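Local coordinates for uncharacterized protein (Thermus thermophilus HB8, PDB 4WVC) that probably hydrolyses mannosylglycerate and glucosylglycerate, releasing mannose or glucose together with glycerate, as a glycoside hydrolase of family 63, at residues M164-A169 / P346-R351; W32-A37 / I101-V106. All coordinates share one frame; numbering follows the deposited sequence.

Interaction 1 (164-169 with 346-351) and interaction 2 (32-37 with 101-106) supply two parts of one substrate pocket, their centres about 18 Å apart. Bound glycerate, a product of the reaction, joins them, lying between Asp-165, the probable proton donor, and Trp-32. A Tris molecule, probably from the crystallisation liquor, lies beside it and is gripped by Trp-34, Asp-35 and Gln-103 of interaction 2. The protein parts also meet directly, CZ2 of Trp-350 lying 4.2 Å from CZ2 of Trp-34 and CE of Met-164 4.1 Å from CH2 of Trp-34. Along the chain, interaction 2 closes before interaction 1 opens.

Interaction 1 (M164-A169 / P346-R351); sequences MDNSPA and PGRYWR. With DGY ((2R)-2,3-dihydroxypropanoic acid), chain E.
Ser-167 and Trp-350 bring the two loops closest, their CA atoms 5.0 Å apart, where a type I turn (Met-164 to Ser-167) meets a type II' turn (Arg-348 to Arg-351). Asn-166 ties the turns together. Its CG stands between its backbone N and carbonyl carbon (chi1 70°), which carries the amide to the opposing backbone: OD1 receives Trp-350 N at 3.0 Å on an in-plane lone pair, and ND2 makes a weak bond to Arg-348 O. Arg-351, bent at chi3, brings NH1 within 2.8 Å of Asn-166 O, while CG of Pro-168 covers one guanidinium face; salt bridges to Glu-345 and Asp-171 hold the same group. These loops line the active site of the (alpha/alpha)6-barrel domain of family 63 hydrolases. Asp-165, the probable proton donor, accepts a hydrogen bond from glycerate O3 through OD2, 2.6 Å away. Tyr-349 OH lies 3.3 Å from Asp-165 OD2, the Asp-165 carboxylate standing 82° from the Tyr-349 ring. Tyr-349 OH is also 3.0 Å from glycerate O1. Met-164 CA sits 3.3 Å from the five-membered ring centroid of Trp-350, a CH-pi contact, and its extended side chain crosses the indole to a Met-aromatic contact. One water donates to Trp-350 O and bonds with Ser-167 OG.

Interaction 2 (W32-A37 / I101-V106); sequences WLWDSA and ITQPPV. With DGY ((2R)-2,3-dihydroxypropanoic acid), chain E; TRS (2-amino-2-hydroxymethyl-propane-1,3-diol), chain D.
Trp-34 and Pro-104 form the apolar centre, CG of the proline lying over one face of the indole, toward its rim, 4.1 Å from the centroid of the six-membered ring in a CH-pi contact. Beside them Val-106 CG1 presses on CB of Ala-37 at 3.5 Å, tight for two carbons, and also reaches CB of Trp-34. Leu-33 extends the patch: with CG opposite its backbone N (chi1 -173°), it slides along Gln-103 and sets CD2 against Pro-104 O and CD1 near Thr-102 OG1, a hydroxyl bonded to Leu-69 O.

Further out, the extended chain of Gln-103 crosses Trp-34 at about a right angle, amide and ring planes 65° apart. Its OE1 takes the backbone N-H of Trp-34 at 3.0 Å in a nearly straight bond (172°), gripping the first turn of the helix. That bond leaves the amide's NE2 facing the pocket, 2.9 Å from Tris O1. The same hydroxyl donates to Asp-35 OD1 at 2.7 Å and receives Trp-34 NE1 at 3.3 Å, consistent with the probable role of these three residues in binding the substrate. A leucine in place of Trp-34 would probably leave this hydroxyl without its indole donor and open a gap over the Pro-104 ring. Trp-32 borders Gln-103 NE2 with its ring edge, while its NE1 bonds glycerate O4 at 3.0 Å.

Trp-32 ends the short strand 31-32, paired antiparallel with 72-73, and is the N-cap of helix 33-43. The opposing loop leads into helix 107-117, and it packs on helix 121-146 through Thr-102 and Pro-105 and on helix 235-255 through these two and Val-106.

Interaction 1 (M164-A169 / P346-R351)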
ATOM      1  N   MET A 164      21.560  13.053 -13.245  1.00 20.47           N
ATOM      2  CA  MET A 164      22.625  12.074 -13.083  1.00 20.16           C
ATOM      3  C   MET A 164      23.149  11.745 -14.468  1.00 19.71           C
ATOM      4  O   MET A 164      22.937  10.663 -14.986  1.00 19.15           O
ATOM      5  CB  MET A 164      22.092  10.826 -12.387  1.00 20.85           C
ATOM      6  CG  MET A 164      21.305  11.123 -11.125  1.00 20.94           C
ATOM      7  SD  MET A 164      20.866   9.616 -10.247  1.00 20.36           S
ATOM      8  CE  MET A 164      20.030  10.372  -8.827  1.00 20.75           C
ATOM      9  N   ASP A 165      23.883  12.714 -15.010  1.00 21.03           N
ATOM     10  CA  ASP A 165      24.073  12.903 -16.434  1.00 21.63           C
ATOM     11  C   ASP A 165      24.702  11.743 -17.165  1.00 21.72           C
ATOM     12  O   ASP A 165      24.253  11.399 -18.260  1.00 22.55           O
ATOM     13  CB  ASP A 165      24.940  14.138 -16.690  1.00 22.48           C
ATOM     14  CG  ASP A 165      24.444  15.371 -15.988  1.00 22.65           C
ATOM     15  OD1 ASP A 165      23.455  15.282 -15.212  1.00 22.81           O
ATOM     16  OD2 ASP A 165      25.084  16.426 -16.197  1.00 22.94           O
ATOM     17  N   ASN A 166      25.760  11.168 -16.602  1.00 20.94           N
ATOM     18  CA  ASN A 166      26.453  10.071 -17.267  1.00 19.88           C
ATOM     19  C   ASN A 166      26.293   8.742 -16.541  1.00 19.49           C
ATOM     20  O   ASN A 166      27.181   7.875 -16.582  1.00 20.18           O
ATOM     21  CB  ASN A 166      27.932  10.412 -17.513  1.00 19.74           C
ATOM     22  CG  ASN A 166      28.748  10.457 -16.241  1.00 19.95           C
ATOM     23  OD1 ASN A 166      28.211  10.672 -15.160  1.00 20.42           O
ATOM     24  ND2 ASN A 166      30.053  10.248 -16.362  1.00 20.08           N
ATOM     25  N   SER A 167      25.140   8.560 -15.904  1.00 19.35           N
ATOM     26  CA  SER A 167      24.853   7.294 -15.211  1.00 20.18           C
ATOM     27  C   SER A 167      24.998   6.136 -16.184  1.00 20.21           C
ATOM     28  O   SER A 167      24.545   6.217 -17.325  1.00 20.58           O
ATOM     29  CB  SER A 167      23.443   7.279 -14.620  1.00 19.91           C
ATOM     30  OG  SER A 167      23.147   6.005 -14.086  1.00 20.83           O
ATOM     31  N   PRO A 168      25.640   5.049 -15.747  1.00 20.10           N
ATOM     32  CA  PRO A 168      25.765   3.956 -16.707  1.00 20.76           C
ATOM     33  C   PRO A 168      24.416   3.388 -17.189  1.00 20.01           C
ATOM     34  O   PRO A 168      24.389   2.773 -18.238  1.00 20.78           O
ATOM     35  CB  PRO A 168      26.579   2.906 -15.945  1.00 21.01           C
ATOM     36  CG  PRO A 168      27.337   3.705 -14.918  1.00 21.04           C
ATOM     37  CD  PRO A 168      26.393   4.791 -14.512  1.00 20.56           C
ATOM     38  N   ALA A 169      23.311   3.615 -16.462  1.00 19.26           N
ATOM     39  CA  ALA A 169      21.979   3.201 -16.951  1.00 19.01           C
ATOM     40  C   ALA A 169      21.633   3.807 -18.328  1.00 19.39           C
ATOM     41  O   ALA A 169      20.953   3.170 -19.121  1.00 18.64           O
ATOM     42  CB  ALA A 169      20.908   3.537 -15.929  1.00 18.73           C
ATOM     43  N   PRO A 346      35.506   5.232 -10.121  1.00 21.82           N
ATOM     44  CA  PRO A 346      35.360   5.835  -8.794  1.00 22.02           C
ATOM     45  C   PRO A 346      35.501   7.362  -8.751  1.00 23.01           C
ATOM     46  O   PRO A 346      35.206   7.943  -7.725  1.00 22.52           O
ATOM     47  CB  PRO A 346      36.477   5.166  -7.979  1.00 22.45           C
ATOM     48  CG  PRO A 346      37.461   4.652  -8.990  1.00 22.33           C
ATOM     49  CD  PRO A 346      36.644   4.297 -10.192  1.00 22.52           C
ATOM     50  N   GLY A 347      35.976   7.987  -9.840  1.00 23.12           N
ATOM     51  CA  GLY A 347      36.100   9.438  -9.941  1.00 23.20           C
ATOM     52  C   GLY A 347      35.209  10.136 -10.974  1.00 23.10           C
ATOM     53  O   GLY A 347      35.111  11.358 -10.950  1.00 24.67           O
ATOM     54  N   ARG A 348      34.544   9.381 -11.858  1.00 23.60           N
ATOM     55  CA  ARG A 348      33.846   9.965 -13.028  1.00 23.40           C
ATOM     56  C   ARG A 348      32.319  10.179 -12.858  1.00 23.94           C
ATOM     57  O   ARG A 348      31.488   9.449 -13.444  1.00 24.16           O
ATOM     58  CB  ARG A 348      34.119   9.130 -14.286  1.00 23.70           C
ATOM     59  CG  ARG A 348      33.784   9.850 -15.596  1.00 24.35           C
ATOM     60  CD  ARG A 348      33.975   8.941 -16.809  1.00 24.01           C
ATOM     61  NE  ARG A 348      35.390   8.708 -17.151  1.00 23.65           N
ATOM     62  CZ  ARG A 348      36.199   9.595 -17.756  1.00 23.45           C
ATOM     63  NH1 ARG A 348      35.779  10.803 -18.099  1.00 23.10           N
ATOM     64  NH2 ARG A 348      37.449   9.264 -18.035  1.00 23.49           N
ATOM     65  N   TYR A 349      31.993  11.199 -12.064  1.00 23.40           N
ATOM     66  CA  TYR A 349      30.672  11.849 -12.035  1.00 22.05           C
ATOM     67  C   TYR A 349      29.552  10.993 -11.396  1.00 21.99           C
ATOM     68  O   TYR A 349      29.476  10.896 -10.172  1.00 20.83           O
ATOM     69  CB  TYR A 349      30.320  12.343 -13.453  1.00 21.55           C
ATOM     70  CG  TYR A 349      29.475  13.598 -13.578  1.00 20.14           C
ATOM     71  CD1 TYR A 349      29.421  14.536 -12.553  1.00 19.43           C
ATOM     72  CD2 TYR A 349      28.811  13.898 -14.771  1.00 19.44           C
ATOM     73  CE1 TYR A 349      28.692  15.701 -12.680  1.00 18.82           C
ATOM     74  CE2 TYR A 349      28.081  15.077 -14.906  1.00 19.28           C
ATOM     75  CZ  TYR A 349      28.038  15.984 -13.847  1.00 19.47           C
ATOM     76  OH  TYR A 349      27.312  17.178 -13.905  1.00 19.80           O
ATOM     77  N   TRP A 350      28.682  10.388 -12.208  1.00 21.47           N
ATOM     78  CA  TRP A 350      27.580   9.559 -11.691  1.00 21.39           C
ATOM     79  C   TRP A 350      27.822   8.069 -11.993  1.00 19.90           C
ATOM     80  O   TRP A 350      26.907   7.255 -11.951  1.00 20.21           O
ATOM     81  CB  TRP A 350      26.246  10.031 -12.276  1.00 20.79           C
ATOM     82  CG  TRP A 350      25.806  11.344 -11.752  1.00 19.90           C
ATOM     83  CD1 TRP A 350      25.965  12.546 -12.331  1.00 20.30           C
ATOM     84  CD2 TRP A 350      25.082  11.574 -10.551  1.00 21.90           C
ATOM     85  NE1 TRP A 350      25.419  13.543 -11.559  1.00 21.16           N
ATOM     86  CE2 TRP A 350      24.870  12.971 -10.451  1.00 21.41           C
ATOM     87  CE3 TRP A 350      24.596  10.737  -9.530  1.00 21.66           C
ATOM     88  CZ2 TRP A 350      24.207  13.553  -9.380  1.00 21.87           C
ATOM     89  CZ3 TRP A 350      23.931  11.325  -8.462  1.00 22.42           C
ATOM     90  CH2 TRP A 350      23.744  12.720  -8.396  1.00 21.47           C
ATOM     91  N   ARG A 351      29.067   7.715 -12.278  1.00 19.87           N
ATOM     92  CA  ARG A 351      29.421   6.324 -12.546  1.00 19.99           C
ATOM     93  C   ARG A 351      30.192   5.682 -11.379  1.00 20.22           C
ATOM     94  O   ARG A 351      30.950   4.713 -11.578  1.00 21.27           O
ATOM     95  CB  ARG A 351      30.214   6.230 -13.865  1.00 19.82           C
ATOM     96  CG  ARG A 351      29.531   6.898 -15.043  1.00 20.48           C
ATOM     97  CD  ARG A 351      30.399   6.951 -16.316  1.00 21.16           C
ATOM     98  NE  ARG A 351      30.443   5.659 -17.000  1.00 20.64           N
ATOM     99  CZ  ARG A 351      29.524   5.208 -17.855  1.00 20.07           C
ATOM    100  NH1 ARG A 351      28.447   5.918 -18.148  1.00 19.84           N
ATOM    101  NH2 ARG A 351      29.673   4.020 -18.394  1.00 19.92           N
TER
HETATM  102  C1  DGY E 502      26.232  19.915 -16.562  1.00 21.30           C
HETATM  103  O1  DGY E 502      27.097  19.044 -16.240  1.00 21.08           O
HETATM  104  O2  DGY E 502      26.372  20.756 -17.480  1.00 21.67           O
HETATM  105  C2  DGY E 502      24.940  19.966 -15.807  1.00 20.33           C
HETATM  106  O3  DGY E 502      24.801  18.762 -15.035  1.00 19.16           O
HETATM  107  C3  DGY E 502      23.778  20.118 -16.786  1.00 19.16           C
HETATM  108  O4  DGY E 502      22.529  19.863 -16.126  1.00 19.25           O
HETATM  109  O   HOH W   1      24.364   6.754 -11.800  1.00 15.20           O

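Interaction 2 (W32-A37 / I101-V106)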
ATOM      1  N   TRP A  32      20.259  26.258 -11.251  1.00 22.07           N
ATOM      2  CA  TRP A  32      19.787  24.899 -11.551  1.00 21.44           C
ATOM      3  C   TRP A  32      18.562  24.538 -10.699  1.00 21.41           C
ATOM      4  O   TRP A  32      18.413  24.993  -9.544  1.00 21.80           O
ATOM      5  CB  TRP A  32      20.901  23.869 -11.366  1.00 21.71           C
ATOM      6  CG  TRP A  32      21.642  23.501 -12.609  1.00 21.73           C
ATOM      7  CD1 TRP A  32      21.500  22.347 -13.335  1.00 22.66           C
ATOM      8  CD2 TRP A  32      22.652  24.258 -13.259  1.00 22.08           C
ATOM      9  NE1 TRP A  32      22.352  22.355 -14.408  1.00 21.90           N
ATOM     10  CE2 TRP A  32      23.072  23.516 -14.382  1.00 22.43           C
ATOM     11  CE3 TRP A  32      23.243  25.512 -13.012  1.00 23.09           C
ATOM     12  CZ2 TRP A  32      24.054  23.982 -15.257  1.00 22.52           C
ATOM     13  CZ3 TRP A  32      24.218  25.961 -13.876  1.00 21.68           C
ATOM     14  CH2 TRP A  32      24.611  25.205 -14.981  1.00 22.46           C
ATOM     15  N   LEU A  33      17.686  23.729 -11.285  1.00 21.26           N
ATOM     16  CA  LEU A  33      16.412  23.372 -10.675  1.00 21.69           C
ATOM     17  C   LEU A  33      16.556  22.564  -9.368  1.00 20.96           C
ATOM     18  O   LEU A  33      16.183  23.070  -8.299  1.00 19.34           O
ATOM     19  CB  LEU A  33      15.528  22.602 -11.681  1.00 22.72           C
ATOM     20  CG  LEU A  33      14.078  22.261 -11.291  1.00 22.96           C
ATOM     21  CD1 LEU A  33      13.273  22.003 -12.560  1.00 24.26           C
ATOM     22  CD2 LEU A  33      13.985  21.046 -10.380  1.00 24.12           C
ATOM     23  N   TRP A  34      17.046  21.320  -9.424  1.00 20.41           N
ATOM     24  CA  TRP A  34      17.079  20.514  -8.176  1.00 19.72           C
ATOM     25  C   TRP A  34      18.203  20.943  -7.279  1.00 20.17           C
ATOM     26  O   TRP A  34      18.117  20.743  -6.095  1.00 19.69           O
ATOM     27  CB  TRP A  34      17.071  19.000  -8.387  1.00 18.65           C
ATOM     28  CG  TRP A  34      18.333  18.315  -8.849  1.00 17.89           C
ATOM     29  CD1 TRP A  34      19.338  18.840  -9.607  1.00 18.05           C
ATOM     30  CD2 TRP A  34      18.667  16.935  -8.639  1.00 17.19           C
ATOM     31  NE1 TRP A  34      20.288  17.879  -9.860  1.00 17.37           N
ATOM     32  CE2 TRP A  34      19.901  16.703  -9.266  1.00 17.24           C
ATOM     33  CE3 TRP A  34      18.053  15.883  -7.959  1.00 16.64           C
ATOM     34  CZ2 TRP A  34      20.503  15.462  -9.251  1.00 16.88           C
ATOM     35  CZ3 TRP A  34      18.666  14.653  -7.935  1.00 16.36           C
ATOM     36  CH2 TRP A  34      19.864  14.445  -8.570  1.00 16.89           C
ATOM     37  N   ASP A  35      19.228  21.586  -7.848  1.00 22.40           N
ATOM     38  CA  ASP A  35      20.259  22.249  -7.037  1.00 21.35           C
ATOM     39  C   ASP A  35      19.615  23.265  -6.134  1.00 20.77           C
ATOM     40  O   ASP A  35      19.842  23.236  -4.932  1.00 21.92           O
ATOM     41  CB  ASP A  35      21.364  22.913  -7.888  1.00 21.68           C
ATOM     42  CG  ASP A  35      22.256  21.901  -8.611  1.00 21.83           C
ATOM     43  OD1 ASP A  35      21.717  21.192  -9.496  1.00 22.61           O
ATOM     44  OD2 ASP A  35      23.489  21.820  -8.306  1.00 21.29           O
ATOM     45  N   SER A  36      18.789  24.148  -6.690  1.00 21.15           N
ATOM     46  CA  SER A  36      18.180  25.223  -5.880  1.00 21.40           C
ATOM     47  C   SER A  36      17.237  24.746  -4.791  1.00 20.88           C
ATOM     48  O   SER A  36      17.088  25.432  -3.765  1.00 19.59           O
ATOM     49  CB  SER A  36      17.478  26.265  -6.759  1.00 22.80           C
ATOM     50  OG  SER A  36      18.422  27.155  -7.360  1.00 23.28           O
ATOM     51  N   ALA A  37      16.614  23.577  -4.981  1.00 20.79           N
ATOM     52  CA  ALA A  37      15.697  23.033  -3.977  1.00 20.50           C
ATOM     53  C   ALA A  37      16.462  22.566  -2.737  1.00 20.90           C
ATOM     54  O   ALA A  37      16.122  22.928  -1.622  1.00 22.03           O
ATOM     55  CB  ALA A  37      14.855  21.894  -4.567  1.00 19.83           C
ATOM     56  N   ILE A 101      14.605  21.708 -21.111  1.00 20.40           N
ATOM     57  CA  ILE A 101      14.338  20.416 -20.445  1.00 20.12           C
ATOM     58  C   ILE A 101      14.155  20.639 -18.954  1.00 19.92           C
ATOM     59  O   ILE A 101      14.447  21.736 -18.453  1.00 19.83           O
ATOM     60  CB  ILE A 101      15.478  19.415 -20.663  1.00 20.69           C
ATOM     61  CG1 ILE A 101      16.813  20.045 -20.263  1.00 21.38           C
ATOM     62  CG2 ILE A 101      15.540  18.953 -22.122  1.00 21.09           C
ATOM     63  CD1 ILE A 101      17.903  19.021 -20.084  1.00 21.42           C
ATOM     64  N   THR A 102      13.687  19.607 -18.237  1.00 18.79           N
ATOM     65  CA  THR A 102      13.381  19.744 -16.808  1.00 18.12           C
ATOM     66  C   THR A 102      14.377  18.930 -15.959  1.00 18.11           C
ATOM     67  O   THR A 102      15.384  18.454 -16.466  1.00 18.13           O
ATOM     68  CB  THR A 102      11.901  19.409 -16.504  1.00 17.78           C
ATOM     69  OG1 THR A 102      11.595  19.758 -15.157  1.00 18.41           O
ATOM     70  CG2 THR A 102      11.579  17.918 -16.688  1.00 18.49           C
ATOM     71  N   GLN A 103      14.144  18.876 -14.657  1.00 18.31           N
ATOM     72  CA  GLN A 103      14.994  18.151 -13.734  1.00 18.71           C
ATOM     73  C   GLN A 103      14.154  17.528 -12.615  1.00 19.60           C
ATOM     74  O   GLN A 103      12.958  17.796 -12.522  1.00 20.10           O
ATOM     75  CB  GLN A 103      16.082  19.075 -13.150  1.00 17.58           C
ATOM     76  CG  GLN A 103      17.487  18.727 -13.597  1.00 16.41           C
ATOM     77  CD  GLN A 103      18.553  19.514 -12.853  1.00 15.44           C
ATOM     78  OE1 GLN A 103      18.266  20.367 -11.987  1.00 16.01           O
ATOM     79  NE2 GLN A 103      19.792  19.190 -13.133  1.00 14.81           N
ATOM     80  N   PRO A 104      14.778  16.702 -11.741  1.00 20.64           N
ATOM     81  CA  PRO A 104      13.926  15.947 -10.821  1.00 20.47           C
ATOM     82  C   PRO A 104      13.099  16.853  -9.940  1.00 19.16           C
ATOM     83  O   PRO A 104      13.641  17.777  -9.334  1.00 21.83           O
ATOM     84  CB  PRO A 104      14.925  15.141 -10.021  1.00 20.81           C
ATOM     85  CG  PRO A 104      16.044  14.910 -10.985  1.00 21.17           C
ATOM     86  CD  PRO A 104      16.162  16.207 -11.730  1.00 20.45           C
ATOM     87  N   PRO A 105      11.782  16.619  -9.883  1.00 18.49           N
ATOM     88  CA  PRO A 105      10.874  17.574  -9.227  1.00 17.99           C
ATOM     89  C   PRO A 105      10.849  17.438  -7.709  1.00 18.35           C
ATOM     90  O   PRO A 105       9.793  17.183  -7.103  1.00 18.37           O
ATOM     91  CB  PRO A 105       9.512  17.206  -9.828  1.00 17.72           C
ATOM     92  CG  PRO A 105       9.606  15.732 -10.041  1.00 17.63           C
ATOM     93  CD  PRO A 105      11.034  15.503 -10.488  1.00 17.59           C
ATOM     94  N   VAL A 106      12.005  17.620  -7.084  1.00 19.71           N
ATOM     95  CA  VAL A 106      12.106  17.544  -5.610  1.00 19.46           C
ATOM     96  C   VAL A 106      11.517  18.778  -4.898  1.00 19.79           C
ATOM     97  O   VAL A 106      11.386  18.775  -3.678  1.00 20.06           O
ATOM     98  CB  VAL A 106      13.570  17.306  -5.169  1.00 20.35           C
ATOM     99  CG1 VAL A 106      14.430  18.530  -5.412  1.00 20.62           C
ATOM    100  CG2 VAL A 106      13.660  16.905  -3.703  1.00 20.14           C
TER
HETATM  101  C1  DGY E 502      26.232  19.915 -16.562  1.00 21.30           C
HETATM  102  O1  DGY E 502      27.097  19.044 -16.240  1.00 21.08           O
HETATM  103  O2  DGY E 502      26.372  20.756 -17.480  1.00 21.67           O
HETATM  104  C2  DGY E 502      24.940  19.966 -15.807  1.00 20.33           C
HETATM  105  O3  DGY E 502      24.801  18.762 -15.035  1.00 19.16           O
HETATM  106  C3  DGY E 502      23.778  20.118 -16.786  1.00 19.16           C
HETATM  107  O4  DGY E 502      22.529  19.863 -16.126  1.00 19.25           O
HETATM  108  C   TRS D 501      24.305  18.978 -11.310  1.00 37.10           C
HETATM  109  C1  TRS D 501      23.386  19.348 -12.432  1.00 35.34           C
HETATM  110  C2  TRS D 501      25.526  19.765 -10.977  1.00 36.26           C
HETATM  111  C3  TRS D 501      23.687  17.924 -10.335  1.00 38.64           C
HETATM  112  N   TRS D 501      25.084  17.973 -12.112  1.00 40.20           N
HETATM  113  O1  TRS D 501      22.238  19.770 -11.680  1.00 33.21           O
HETATM  114  O2  TRS D 501      25.059  20.640  -9.946  1.00 32.80           O
HETATM  115  O3  TRS D 501      23.282  16.827 -11.161  1.00 38.01           O